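Local atomic coordinates of uncharacterized protein PF1083 (Pyrococcus furiosus, PDB entry 3NRN), a protein that binds AMP in a Rossmann-type nucleotide-binding fold and is probably an oxidoreductase of the flavin-containing amine oxidase family, with no established reaction. Residues G85-E90 / R97-F102; V287-P290 / G296-E299; E243-I248 / R255-Q260. All blocks are in the same frame, centred on the assembly; numbering follows the deposited sequence.

In the fold
Contacts 1 and 2 meet in one mixed beta sheet, contact 1 through strand 86-89 alone, and their centres are about 12 Å apart. Strands 86-89 and 286-288 are neighbours in it: Lys86 O lies 2.9 Å from Phe288 N, and Leu88 N lies 3.0 Å from Phe288 O, both probable hydrogen bonds. Pro290 of contact 2 also packs on Trp89 of contact 1. Contact 3 is on the opposite side of the chain's centre. Its centre is about 44 Å from that of contact 1 and about 37 Å from that of contact 2. It belongs to the nucleotide-binding side of the molecule, where the side chain of Val245 is about 12 Å from the bound AMP. None of the three contacts lines the AMP pocket.

Contact 1 of 3, residues G85-E90 / R97-F102; sequences GKILWE and RESWKF
Trp89 and Phe102 bring their rings together across this contact. The pyrrole side of the indole does the touching: Trp89 CD1 is 3.7 Å from Phe102 CE1, and Trp89 NE1 is equally near that carbon. The five-membered ring and the phenyl ring have centroids 5.0 Å apart and planes at 83°, an oblique meeting. Glu90 comes to the same phenyl ring from its edge, with OE1 4.2 Å from Phe102 CE1 and near the ring plane. The Glu90 side chain also folds back, and its CG lies over one face of the Trp89 indole, toward the rim. Farther along the strand, the Ile87 methyl CD1 reaches Ser99 OG at 3.1 Å, which is tight packing and not a hydrogen bond. Ile87 gets there with CG1 anti to its own carbonyl carbon (chi1 -57°) and CD1 fully extended beyond it. Ser99 OG is hydrogen-bonded to Tyr96 O, which fixes the hydroxyl inside its own turn.

Residues 97-102 form a 3-10 segment. Its last turn is held by the bond from Phe102 N to Ser99 O, 2.9 Å long. This turn directs Phe102 toward strand 86-89. Phe143 completes the aromatic group, stacked on Phe102 and edge-to-face with Trp89. It belongs to helix 142-156, which also packs on Ile87 and Ser99. Strand 86-89 forms a beta hairpin with strand 92-95, the edge strand of the mixed sheet, and pairs parallel with strand 286-288 on its other side. The 3-10 segment follows directly from strand 92-95 and folds back beside the first strand of the hairpin.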
ATOM      1  N   GLY A  85       4.553   9.415 -14.576  1.00 35.83           N
ATOM      2  CA  GLY A  85       4.421   8.063 -15.082  1.00 41.20           C
ATOM      3  C   GLY A  85       4.571   7.973 -16.587  1.00 39.42           C
ATOM      4  O   GLY A  85       4.518   8.984 -17.286  1.00 35.51           O
ATOM      5  N   LYS A  86       4.755   6.751 -17.080  1.00 33.36           N
ATOM      6  CA  LYS A  86       4.909   6.500 -18.508  1.00 36.69           C
ATOM      7  C   LYS A  86       4.073   5.294 -18.937  1.00 37.58           C
ATOM      8  O   LYS A  86       3.538   4.561 -18.097  1.00 33.60           O
ATOM      9  CB  LYS A  86       6.382   6.259 -18.839  1.00 37.02           C
ATOM     10  CG  LYS A  86       7.264   7.462 -18.566  1.00 36.47           C
ATOM     11  CD  LYS A  86       8.688   7.216 -19.016  1.00 43.29           C
ATOM     12  CE  LYS A  86       9.501   8.498 -18.937  1.00 37.84           C
ATOM     13  NZ  LYS A  86      10.883   8.316 -19.452  1.00 44.42           N
ATOM     14  N   ILE A  87       3.977   5.083 -20.247  1.00 32.04           N
ATOM     15  CA  ILE A  87       3.181   3.986 -20.787  1.00 34.39           C
ATOM     16  C   ILE A  87       3.885   3.178 -21.883  1.00 38.40           C
ATOM     17  O   ILE A  87       4.589   3.734 -22.721  1.00 35.53           O
ATOM     18  CB  ILE A  87       1.848   4.534 -21.347  1.00 32.72           C
ATOM     19  CG1 ILE A  87       1.109   5.297 -20.243  1.00 30.44           C
ATOM     20  CG2 ILE A  87       0.988   3.392 -21.882  1.00 31.02           C
ATOM     21  CD1 ILE A  87      -0.221   5.880 -20.666  1.00 31.98           C
ATOM     22  N   LEU A  88       3.688   1.860 -21.858  1.00 41.35           N
ATOM     23  CA  LEU A  88       4.267   0.955 -22.850  1.00 35.76           C
ATOM     24  C   LEU A  88       3.136   0.507 -23.759  1.00 38.74           C
ATOM     25  O   LEU A  88       2.263  -0.249 -23.339  1.00 36.85           O
ATOM     26  CB  LEU A  88       4.885  -0.278 -22.179  1.00 37.71           C
ATOM     27  CG  LEU A  88       5.299  -1.422 -23.121  1.00 41.68           C
ATOM     28  CD1 LEU A  88       6.301  -0.910 -24.146  1.00 34.31           C
ATOM     29  CD2 LEU A  88       5.903  -2.575 -22.322  1.00 34.12           C
ATOM     30  N   TRP A  89       3.154   0.968 -25.004  1.00 36.51           N
ATOM     31  CA  TRP A  89       2.106   0.622 -25.953  1.00 39.16           C
ATOM     32  C   TRP A  89       2.665   0.495 -27.363  1.00 40.47           C
ATOM     33  O   TRP A  89       3.446   1.333 -27.809  1.00 37.59           O
ATOM     34  CB  TRP A  89       1.013   1.691 -25.908  1.00 44.37           C
ATOM     35  CG  TRP A  89      -0.142   1.462 -26.831  1.00 45.92           C
ATOM     36  CD1 TRP A  89      -0.399   2.120 -27.999  1.00 41.25           C
ATOM     37  CD2 TRP A  89      -1.226   0.544 -26.640  1.00 47.71           C
ATOM     38  NE1 TRP A  89      -1.577   1.673 -28.546  1.00 47.32           N
ATOM     39  CE2 TRP A  89      -2.106   0.706 -27.734  1.00 44.08           C
ATOM     40  CE3 TRP A  89      -1.539  -0.399 -25.652  1.00 47.69           C
ATOM     41  CZ2 TRP A  89      -3.285  -0.040 -27.867  1.00 44.58           C
ATOM     42  CZ3 TRP A  89      -2.712  -1.146 -25.783  1.00 53.07           C
ATOM     43  CH2 TRP A  89      -3.570  -0.958 -26.886  1.00 53.71           C
ATOM     44  N   GLU A  90       2.260  -0.569 -28.050  1.00 40.90           N
ATOM     45  CA  GLU A  90       2.704  -0.847 -29.413  1.00 45.57           C
ATOM     46  C   GLU A  90       4.218  -0.724 -29.579  1.00 45.61           C
ATOM     47  O   GLU A  90       4.705  -0.107 -30.527  1.00 48.21           O
ATOM     48  CB  GLU A  90       1.980   0.074 -30.402  1.00 39.25           C
ATOM     49  CG  GLU A  90       0.464  -0.087 -30.370  1.00 37.85           C
ATOM     50  CD  GLU A  90      -0.252   0.797 -31.376  1.00 46.07           C
ATOM     51  OE1 GLU A  90       0.126   1.982 -31.519  1.00 46.81           O
ATOM     52  OE2 GLU A  90      -1.206   0.305 -32.016  1.00 41.50           O
ATOM     53  N   ARG A  97       1.658  12.007 -20.854  1.00 51.13           N
ATOM     54  CA  ARG A  97       0.961  13.095 -21.536  1.00 58.76           C
ATOM     55  C   ARG A  97       0.666  12.759 -22.995  1.00 56.64           C
ATOM     56  O   ARG A  97      -0.352  13.183 -23.538  1.00 55.67           O
ATOM     57  CB  ARG A  97       1.769  14.396 -21.467  1.00 60.94           C
ATOM     58  CG  ARG A  97       1.660  15.137 -20.140  1.00 70.69           C
ATOM     59  CD  ARG A  97       2.260  16.536 -20.240  1.00 75.43           C
ATOM     60  NE  ARG A  97       2.162  17.287 -18.988  1.00 77.82           N
ATOM     61  CZ  ARG A  97       1.017  17.594 -18.381  1.00 82.69           C
ATOM     62  NH1 ARG A  97      -0.142  17.216 -18.904  1.00 84.54           N
ATOM     63  NH2 ARG A  97       1.033  18.281 -17.246  1.00 84.63           N
ATOM     64  N   GLU A  98       1.555  11.994 -23.623  1.00 60.34           N
ATOM     65  CA  GLU A  98       1.389  11.610 -25.024  1.00 58.46           C
ATOM     66  C   GLU A  98       0.090  10.841 -25.238  1.00 59.96           C
ATOM     67  O   GLU A  98      -0.420  10.758 -26.355  1.00 60.42           O
ATOM     68  CB  GLU A  98       2.562  10.741 -25.477  1.00 58.05           C
ATOM     69  CG  GLU A  98       3.930  11.309 -25.136  1.00 67.43           C
ATOM     70  CD  GLU A  98       4.119  12.720 -25.651  1.00 68.50           C
ATOM     71  OE1 GLU A  98       4.004  12.927 -26.875  1.00 67.12           O
ATOM     72  OE2 GLU A  98       4.384  13.622 -24.829  1.00 75.96           O
ATOM     73  N   SER A  99      -0.443  10.285 -24.157  1.00 61.52           N
ATOM     74  CA  SER A  99      -1.674   9.509 -24.216  1.00 60.22           C
ATOM     75  C   SER A  99      -2.825  10.203 -24.950  1.00 64.70           C
ATOM     76  O   SER A  99      -3.610   9.547 -25.642  1.00 57.92           O
ATOM     77  CB  SER A  99      -2.121   9.150 -22.798  1.00 60.87           C
ATOM     78  OG  SER A  99      -1.098   8.454 -22.110  1.00 62.29           O
ATOM     79  N   TRP A 100      -2.928  11.521 -24.803  1.00 63.71           N
ATOM     80  CA  TRP A 100      -4.005  12.276 -25.442  1.00 63.69           C
ATOM     81  C   TRP A 100      -4.071  12.068 -26.953  1.00 61.29           C
ATOM     82  O   TRP A 100      -5.144  12.156 -27.549  1.00 68.97           O
ATOM     83  CB  TRP A 100      -3.859  13.773 -25.157  1.00 66.66           C
ATOM     84  CG  TRP A 100      -3.663  14.110 -23.712  1.00 74.01           C
ATOM     85  CD1 TRP A 100      -4.292  13.543 -22.641  1.00 72.92           C
ATOM     86  CD2 TRP A 100      -2.799  15.122 -23.179  1.00 80.10           C
ATOM     87  NE1 TRP A 100      -3.875  14.138 -21.475  1.00 75.60           N
ATOM     88  CE2 TRP A 100      -2.958  15.111 -21.775  1.00 79.32           C
ATOM     89  CE3 TRP A 100      -1.907  16.040 -23.753  1.00 83.74           C
ATOM     90  CZ2 TRP A 100      -2.256  15.984 -20.933  1.00 81.17           C
ATOM     91  CZ3 TRP A 100      -1.208  16.909 -22.915  1.00 84.00           C
ATOM     92  CH2 TRP A 100      -1.389  16.873 -21.521  1.00 80.74           C
ATOM     93  N   LYS A 101      -2.924  11.794 -27.565  1.00 60.08           N
ATOM     94  CA  LYS A 101      -2.850  11.589 -29.008  1.00 59.72           C
ATOM     95  C   LYS A 101      -3.665  10.384 -29.465  1.00 62.07           C
ATOM     96  O   LYS A 101      -3.918  10.211 -30.656  1.00 65.41           O
ATOM     97  CB  LYS A 101      -1.389  11.428 -29.434  1.00 55.81           C
ATOM     98  CG  LYS A 101      -0.517  12.613 -29.043  1.00 58.98           C
ATOM     99  CD  LYS A 101       0.932  12.404 -29.449  1.00 68.66           C
ATOM    100  CE  LYS A 101       1.809  13.547 -28.954  1.00 70.52           C
ATOM    101  NZ  LYS A 101       1.367  14.869 -29.478  1.00 68.76           N
ATOM    102  N   PHE A 102      -4.071   9.554 -28.510  1.00 62.04           N
ATOM    103  CA  PHE A 102      -4.862   8.368 -28.809  1.00 55.42           C
ATOM    104  C   PHE A 102      -6.339   8.684 -28.624  1.00 54.21           C
ATOM    105  O   PHE A 102      -7.195   7.816 -28.780  1.00 54.67           O
ATOM    106  CB  PHE A 102      -4.449   7.219 -27.887  1.00 57.96           C
ATOM    107  CG  PHE A 102      -3.071   6.684 -28.167  1.00 52.15           C
ATOM    108  CD1 PHE A 102      -2.864   5.752 -29.177  1.00 50.51           C
ATOM    109  CD2 PHE A 102      -1.977   7.130 -27.436  1.00 50.43           C
ATOM    110  CE1 PHE A 102      -1.587   5.269 -29.457  1.00 49.09           C
ATOM    111  CE2 PHE A 102      -0.692   6.654 -27.707  1.00 50.48           C
ATOM    112  CZ  PHE A 102      -0.498   5.721 -28.720  1.00 40.49           C
TER

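Contact 2 of 3, residues V287-P290 / G296-E299; sequences VFTP and GFNE
Phe297 lays one face of its ring over Val287. Val287 CB sits 3.8 Å from the ring centroid and 19° off the ring normal, a CH-pi contact displaced toward the rim. The nearest ring atom is CZ, 3.6 Å from Val287 CB, and both methyls of the valine also meet this end of the ring. The two side chains run side by side on the same face of the sheet. Phe297 CG lies between its backbone N and carbonyl carbon (chi1 62°), which swings the ring over the neighbouring strand. The Thr289 side chain crosses that of Phe297 at about a right angle, with Thr289 CG2 3.7 Å from Phe297 CE2.

The backbones form an antiparallel beta hairpin of strands 286-288 and 296-298. Val287 and Phe297 are a hydrogen-bonded pair. The bond from Val287 N to Phe297 O is 2.8 Å and nearly straight, and the one from Phe297 N to Val287 O is 2.9 Å and more bent. Phe288 and Gly296 follow as a non-hydrogen-bonded pair, and here the strands close in, with CA atoms only 4.2 Å apart. Val287 O also comes within 3.0 Å of Gly296 CA. Thr289 OG1 is hydrogen-bonded to Ile294 O in the connecting loop. Gly296 and Asn298 bond through their backbones to strand 312-320, and Phe297 packs on Ala317 of that strand and on Ile282.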
ATOM      1  N   VAL A 287       6.166   2.503 -15.097  1.00 31.40           N
ATOM      2  CA  VAL A 287       5.704   2.263 -16.457  1.00 29.10           C
ATOM      3  C   VAL A 287       4.480   1.362 -16.471  1.00 21.54           C
ATOM      4  O   VAL A 287       4.546   0.211 -16.047  1.00 28.20           O
ATOM      5  CB  VAL A 287       6.802   1.598 -17.322  1.00 29.82           C
ATOM      6  CG1 VAL A 287       6.278   1.371 -18.742  1.00 27.06           C
ATOM      7  CG2 VAL A 287       8.047   2.470 -17.342  1.00 27.11           C
ATOM      8  N   PHE A 288       3.365   1.896 -16.951  1.00 23.70           N
ATOM      9  CA  PHE A 288       2.138   1.119 -17.049  1.00 29.27           C
ATOM     10  C   PHE A 288       2.263   0.227 -18.280  1.00 31.12           C
ATOM     11  O   PHE A 288       2.833   0.638 -19.288  1.00 31.89           O
ATOM     12  CB  PHE A 288       0.937   2.054 -17.172  1.00 26.14           C
ATOM     13  CG  PHE A 288       0.596   2.752 -15.896  1.00 33.56           C
ATOM     14  CD1 PHE A 288      -0.078   2.078 -14.883  1.00 33.98           C
ATOM     15  CD2 PHE A 288       0.991   4.072 -15.679  1.00 31.30           C
ATOM     16  CE1 PHE A 288      -0.354   2.706 -13.666  1.00 35.99           C
ATOM     17  CE2 PHE A 288       0.720   4.709 -14.466  1.00 30.88           C
ATOM     18  CZ  PHE A 288       0.047   4.022 -13.458  1.00 30.34           C
ATOM     19  N   THR A 289       1.733  -0.988 -18.198  1.00 29.98           N
ATOM     20  CA  THR A 289       1.833  -1.927 -19.308  1.00 26.86           C
ATOM     21  C   THR A 289       0.477  -2.413 -19.814  1.00 29.18           C
ATOM     22  O   THR A 289       0.150  -3.594 -19.713  1.00 29.34           O
ATOM     23  CB  THR A 289       2.685  -3.144 -18.902  1.00 30.58           C
ATOM     24  OG1 THR A 289       2.088  -3.780 -17.764  1.00 29.80           O
ATOM     25  CG2 THR A 289       4.105  -2.705 -18.531  1.00 24.71           C
ATOM     26  N   PRO A 290      -0.328  -1.502 -20.369  1.00 25.30           N
ATOM     27  CA  PRO A 290      -1.642  -1.900 -20.879  1.00 30.11           C
ATOM     28  C   PRO A 290      -1.511  -3.030 -21.903  1.00 36.01           C
ATOM     29  O   PRO A 290      -0.624  -3.005 -22.757  1.00 36.99           O
ATOM     30  CB  PRO A 290      -2.176  -0.609 -21.499  1.00 31.95           C
ATOM     31  CG  PRO A 290      -0.917   0.086 -21.962  1.00 33.47           C
ATOM     32  CD  PRO A 290       0.009  -0.127 -20.785  1.00 27.71           C
ATOM     33  N   GLY A 296       2.314  -3.153 -14.528  1.00 23.93           N
ATOM     34  CA  GLY A 296       3.282  -2.078 -14.601  1.00 21.32           C
ATOM     35  C   GLY A 296       4.557  -2.458 -13.880  1.00 27.62           C
ATOM     36  O   GLY A 296       4.622  -3.503 -13.229  1.00 31.45           O
ATOM     37  N   PHE A 297       5.581  -1.622 -13.998  1.00 27.90           N
ATOM     38  CA  PHE A 297       6.838  -1.902 -13.326  1.00 24.52           C
ATOM     39  C   PHE A 297       7.594  -0.620 -13.018  1.00 26.12           C
ATOM     40  O   PHE A 297       7.312   0.429 -13.594  1.00 23.73           O
ATOM     41  CB  PHE A 297       7.701  -2.851 -14.175  1.00 34.52           C
ATOM     42  CG  PHE A 297       8.101  -2.293 -15.520  1.00 35.50           C
ATOM     43  CD1 PHE A 297       9.195  -1.439 -15.643  1.00 32.53           C
ATOM     44  CD2 PHE A 297       7.388  -2.637 -16.668  1.00 41.54           C
ATOM     45  CE1 PHE A 297       9.577  -0.937 -16.885  1.00 30.65           C
ATOM     46  CE2 PHE A 297       7.760  -2.140 -17.918  1.00 35.90           C
ATOM     47  CZ  PHE A 297       8.859  -1.286 -18.025  1.00 35.32           C
ATOM     48  N   ASN A 298       8.537  -0.714 -12.086  1.00 22.65           N
ATOM     49  CA  ASN A 298       9.352   0.427 -11.699  1.00 30.30           C
ATOM     50  C   ASN A 298      10.813  -0.010 -11.620  1.00 33.62           C
ATOM     51  O   ASN A 298      11.134  -1.173 -11.880  1.00 30.92           O
ATOM     52  CB  ASN A 298       8.874   0.995 -10.348  1.00 26.67           C
ATOM     53  CG  ASN A 298       9.377   0.196  -9.146  1.00 18.99           C
ATOM     54  OD1 ASN A 298       9.629  -1.001  -9.237  1.00 28.00           O
ATOM     55  ND2 ASN A 298       9.508   0.868  -8.005  1.00 24.55           N
ATOM     56  N   GLU A 299      11.686   0.926 -11.266  1.00 33.16           N
ATOM     57  CA  GLU A 299      13.120   0.661 -11.156  1.00 39.00           C
ATOM     58  C   GLU A 299      13.629   1.367  -9.897  1.00 38.55           C
ATOM     59  O   GLU A 299      14.253   2.426  -9.969  1.00 39.06           O
ATOM     60  CB  GLU A 299      13.819   1.197 -12.409  1.00 35.31           C
ATOM     61  CG  GLU A 299      15.321   1.009 -12.454  1.00 43.53           C
ATOM     62  CD  GLU A 299      15.891   1.348 -13.822  1.00 43.70           C
ATOM     63  OE1 GLU A 299      16.129   0.420 -14.623  1.00 47.96           O
ATOM     64  OE2 GLU A 299      16.081   2.547 -14.103  1.00 45.32           O
TER

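Contact 3 of 3, residues E243-I248 / R255-Q260; sequences ETVKLI and RDYLKQ
Just before Val245, the residue that meets Tyr257 and Leu258, the hydroxyl OG1 of buried Thr244 is held by two partners. It is hydrogen-bonded to Ser237 OG and to Gly240 O. Together they tie the first part of helix 241-248 to the end of strand 234-237 and to the turn between them. Thr244 also packs on Trp369 and Val376, while Val245 turns toward helix 255-262.

The contact itself is small and wholly apolar, burying 93 Å² in all. Val245 divides its two methyls between two neighbours. CG1 meets the Leu258 methyl CD2 at 3.8 Å, the two side chains crossing at a slant. CG2 approaches Tyr257 at the edge of the ring, near its plane, and is 4.4 Å from CE2. This touch is looser, and the valine does not lie over the face of the tyrosine. Leu258 starts off along the flank of its helix, with CG anti to the carbonyl carbon (chi1 -70°). CD1 continues the extended line of the chain, and the other branch, CD2, turns across to the valine. No hydrogen bond joins 243-248 to 255-260; their nearest CA atoms, those of Val245 and Leu258, are 8.4 Å apart.

Each helix is held by its own backbone bonds, such as Leu247 N to Glu243 O at 2.9 Å. Tyr257 also packs on Ile367 and Trp369, and Gln260 OE1 is hydrogen-bonded to Ile367 N. Trp369 touches both Thr244 and Tyr257 and so lies beside both helices. Helix 241-248 follows a strand of the five-stranded parallel sheet. Asn238 and Val239, between that strand and the helix, line the AMP pocket. This beta-alpha setting is consistent with the Rossmann-type nucleotide-binding fold of flavin-containing amine oxidases.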
ATOM      1  N   GLU A 243      -8.664 -11.459  11.369  1.00 20.90           N
ATOM      2  CA  GLU A 243      -7.890 -11.950  12.507  1.00 22.12           C
ATOM      3  C   GLU A 243      -8.255 -11.202  13.793  1.00 18.39           C
ATOM      4  O   GLU A 243      -8.337 -11.796  14.866  1.00 18.74           O
ATOM      5  CB  GLU A 243      -6.394 -11.800  12.226  1.00 26.78           C
ATOM      6  CG  GLU A 243      -5.497 -12.466  13.258  1.00 42.18           C
ATOM      7  CD  GLU A 243      -5.766 -13.956  13.402  1.00 51.11           C
ATOM      8  OE1 GLU A 243      -5.959 -14.634  12.369  1.00 43.05           O
ATOM      9  OE2 GLU A 243      -5.773 -14.447  14.550  1.00 46.90           O
ATOM     10  N   THR A 244      -8.480  -9.896  13.682  1.00 17.08           N
ATOM     11  CA  THR A 244      -8.828  -9.096  14.849  1.00 18.43           C
ATOM     12  C   THR A 244     -10.168  -9.546  15.441  1.00 16.56           C
ATOM     13  O   THR A 244     -10.336  -9.565  16.656  1.00 18.78           O
ATOM     14  CB  THR A 244      -8.872  -7.604  14.493  1.00 19.08           C
ATOM     15  OG1 THR A 244      -7.600  -7.209  13.962  1.00 18.60           O
ATOM     16  CG2 THR A 244      -9.163  -6.769  15.718  1.00 16.37           C
ATOM     17  N   VAL A 245     -11.113  -9.911  14.578  1.00 17.34           N
ATOM     18  CA  VAL A 245     -12.413 -10.401  15.029  1.00 18.98           C
ATOM     19  C   VAL A 245     -12.167 -11.696  15.817  1.00 20.08           C
ATOM     20  O   VAL A 245     -12.741 -11.913  16.886  1.00 19.32           O
ATOM     21  CB  VAL A 245     -13.351 -10.685  13.818  1.00 24.33           C
ATOM     22  CG1 VAL A 245     -14.521 -11.567  14.244  1.00 20.68           C
ATOM     23  CG2 VAL A 245     -13.877  -9.373  13.252  1.00 22.65           C
ATOM     24  N   LYS A 246     -11.286 -12.544  15.294  1.00 21.96           N
ATOM     25  CA  LYS A 246     -10.951 -13.804  15.958  1.00 23.58           C
ATOM     26  C   LYS A 246     -10.270 -13.596  17.317  1.00 27.74           C
ATOM     27  O   LYS A 246     -10.530 -14.333  18.271  1.00 19.78           O
ATOM     28  CB  LYS A 246     -10.040 -14.647  15.059  1.00 30.80           C
ATOM     29  CG  LYS A 246      -9.528 -15.912  15.730  1.00 46.70           C
ATOM     30  CD  LYS A 246      -8.451 -16.600  14.907  1.00 48.82           C
ATOM     31  CE  LYS A 246      -7.930 -17.843  15.618  1.00 52.88           C
ATOM     32  NZ  LYS A 246      -6.848 -18.521  14.851  1.00 51.24           N
ATOM     33  N   LEU A 247      -9.399 -12.595  17.415  1.00 17.91           N
ATOM     34  CA  LEU A 247      -8.698 -12.336  18.672  1.00 16.22           C
ATOM     35  C   LEU A 247      -9.625 -11.779  19.733  1.00 20.73           C
ATOM     36  O   LEU A 247      -9.457 -12.029  20.928  1.00 22.66           O
ATOM     37  CB  LEU A 247      -7.538 -11.359  18.449  1.00 21.32           C
ATOM     38  CG  LEU A 247      -6.357 -11.894  17.629  1.00 22.74           C
ATOM     39  CD1 LEU A 247      -5.328 -10.793  17.433  1.00 20.11           C
ATOM     40  CD2 LEU A 247      -5.722 -13.089  18.344  1.00 19.20           C
ATOM     41  N   ILE A 248     -10.611 -11.015  19.286  1.00 21.29           N
ATOM     42  CA  ILE A 248     -11.572 -10.411  20.188  1.00 23.19           C
ATOM     43  C   ILE A 248     -12.671 -11.395  20.550  1.00 22.13           C
ATOM     44  O   ILE A 248     -13.056 -11.503  21.714  1.00 22.38           O
ATOM     45  CB  ILE A 248     -12.210  -9.166  19.541  1.00 19.02           C
ATOM     46  CG1 ILE A 248     -11.194  -8.018  19.522  1.00 19.26           C
ATOM     47  CG2 ILE A 248     -13.480  -8.793  20.285  1.00 17.51           C
ATOM     48  CD1 ILE A 248     -11.638  -6.815  18.725  1.00 19.43           C
ATOM     49  N   ARG A 255     -24.369 -10.045  13.752  1.00 23.21           N
ATOM     50  CA  ARG A 255     -24.446 -11.118  12.765  1.00 24.03           C
ATOM     51  C   ARG A 255     -24.110 -10.671  11.332  1.00 27.30           C
ATOM     52  O   ARG A 255     -23.325 -11.318  10.638  1.00 25.29           O
ATOM     53  CB  ARG A 255     -25.856 -11.729  12.786  1.00 29.46           C
ATOM     54  CG  ARG A 255     -26.111 -12.769  11.695  1.00 38.13           C
ATOM     55  CD  ARG A 255     -27.604 -12.960  11.449  1.00 43.43           C
ATOM     56  NE  ARG A 255     -28.282 -13.652  12.545  1.00 53.75           N
ATOM     57  CZ  ARG A 255     -29.605 -13.766  12.647  1.00 54.40           C
ATOM     58  NH1 ARG A 255     -30.392 -13.229  11.724  1.00 53.09           N
ATOM     59  NH2 ARG A 255     -30.143 -14.423  13.664  1.00 50.05           N
ATOM     60  N   ASP A 256     -24.698  -9.571  10.882  1.00 18.33           N
ATOM     61  CA  ASP A 256     -24.436  -9.118   9.521  1.00 24.56           C
ATOM     62  C   ASP A 256     -23.008  -8.631   9.316  1.00 27.28           C
ATOM     63  O   ASP A 256     -22.496  -8.673   8.192  1.00 27.11           O
ATOM     64  CB  ASP A 256     -25.441  -8.034   9.108  1.00 23.54           C
ATOM     65  CG  ASP A 256     -25.238  -6.730   9.847  1.00 28.88           C
ATOM     66  OD1 ASP A 256     -24.795  -6.773  11.011  1.00 30.95           O
ATOM     67  OD2 ASP A 256     -25.538  -5.666   9.265  1.00 29.26           O
ATOM     68  N   TYR A 257     -22.357  -8.181  10.386  1.00 25.96           N
ATOM     69  CA  TYR A 257     -20.976  -7.727  10.267  1.00 24.06           C
ATOM     70  C   TYR A 257     -20.072  -8.950  10.082  1.00 22.15           C
ATOM     71  O   TYR A 257     -19.156  -8.948   9.254  1.00 24.84           O
ATOM     72  CB  TYR A 257     -20.528  -6.943  11.507  1.00 27.48           C
ATOM     73  CG  TYR A 257     -19.134  -6.375  11.337  1.00 22.36           C
ATOM     74  CD1 TYR A 257     -18.886  -5.356  10.411  1.00 25.13           C
ATOM     75  CD2 TYR A 257     -18.052  -6.895  12.044  1.00 25.64           C
ATOM     76  CE1 TYR A 257     -17.596  -4.875  10.189  1.00 25.54           C
ATOM     77  CE2 TYR A 257     -16.756  -6.419  11.828  1.00 24.48           C
ATOM     78  CZ  TYR A 257     -16.537  -5.413  10.898  1.00 26.55           C
ATOM     79  OH  TYR A 257     -15.254  -4.963  10.657  1.00 25.64           O
ATOM     80  N   LEU A 258     -20.332  -9.988  10.873  1.00 22.43           N
ATOM     81  CA  LEU A 258     -19.582 -11.239  10.786  1.00 27.97           C
ATOM     82  C   LEU A 258     -19.753 -11.847   9.392  1.00 30.69           C
ATOM     83  O   LEU A 258     -18.871 -12.546   8.893  1.00 26.95           O
ATOM     84  CB  LEU A 258     -20.092 -12.236  11.830  1.00 19.37           C
ATOM     85  CG  LEU A 258     -19.750 -11.876  13.277  1.00 16.76           C
ATOM     86  CD1 LEU A 258     -20.449 -12.830  14.249  1.00 13.92           C
ATOM     87  CD2 LEU A 258     -18.230 -11.939  13.436  1.00 20.18           C
ATOM     88  N   LYS A 259     -20.903 -11.586   8.779  1.00 23.28           N
ATOM     89  CA  LYS A 259     -21.197 -12.091   7.445  1.00 33.17           C
ATOM     90  C   LYS A 259     -20.263 -11.420   6.448  1.00 33.46           C
ATOM     91  O   LYS A 259     -19.673 -12.075   5.588  1.00 34.68           O
ATOM     92  CB  LYS A 259     -22.652 -11.782   7.070  1.00 38.86           C
ATOM     93  CG  LYS A 259     -23.065 -12.324   5.706  1.00 38.61           C
ATOM     94  CD  LYS A 259     -24.511 -11.974   5.375  1.00 42.21           C
ATOM     95  CE  LYS A 259     -24.935 -12.574   4.041  1.00 48.81           C
ATOM     96  NZ  LYS A 259     -24.079 -12.115   2.913  1.00 50.76           N
ATOM     97  N   GLN A 260     -20.139 -10.102   6.574  1.00 31.54           N
ATOM     98  CA  GLN A 260     -19.279  -9.319   5.702  1.00 31.38           C
ATOM     99  C   GLN A 260     -17.808  -9.708   5.871  1.00 33.01           C
ATOM    100  O   GLN A 260     -17.073  -9.829   4.887  1.00 30.06           O
ATOM    101  CB  GLN A 260     -19.460  -7.829   5.999  1.00 27.77           C
ATOM    102  CG  GLN A 260     -18.469  -6.943   5.286  1.00 35.36           C
ATOM    103  CD  GLN A 260     -18.661  -5.477   5.600  1.00 32.12           C
ATOM    104  OE1 GLN A 260     -19.611  -4.850   5.136  1.00 36.82           O
ATOM    105  NE2 GLN A 260     -17.758  -4.920   6.400  1.00 32.08           N
TER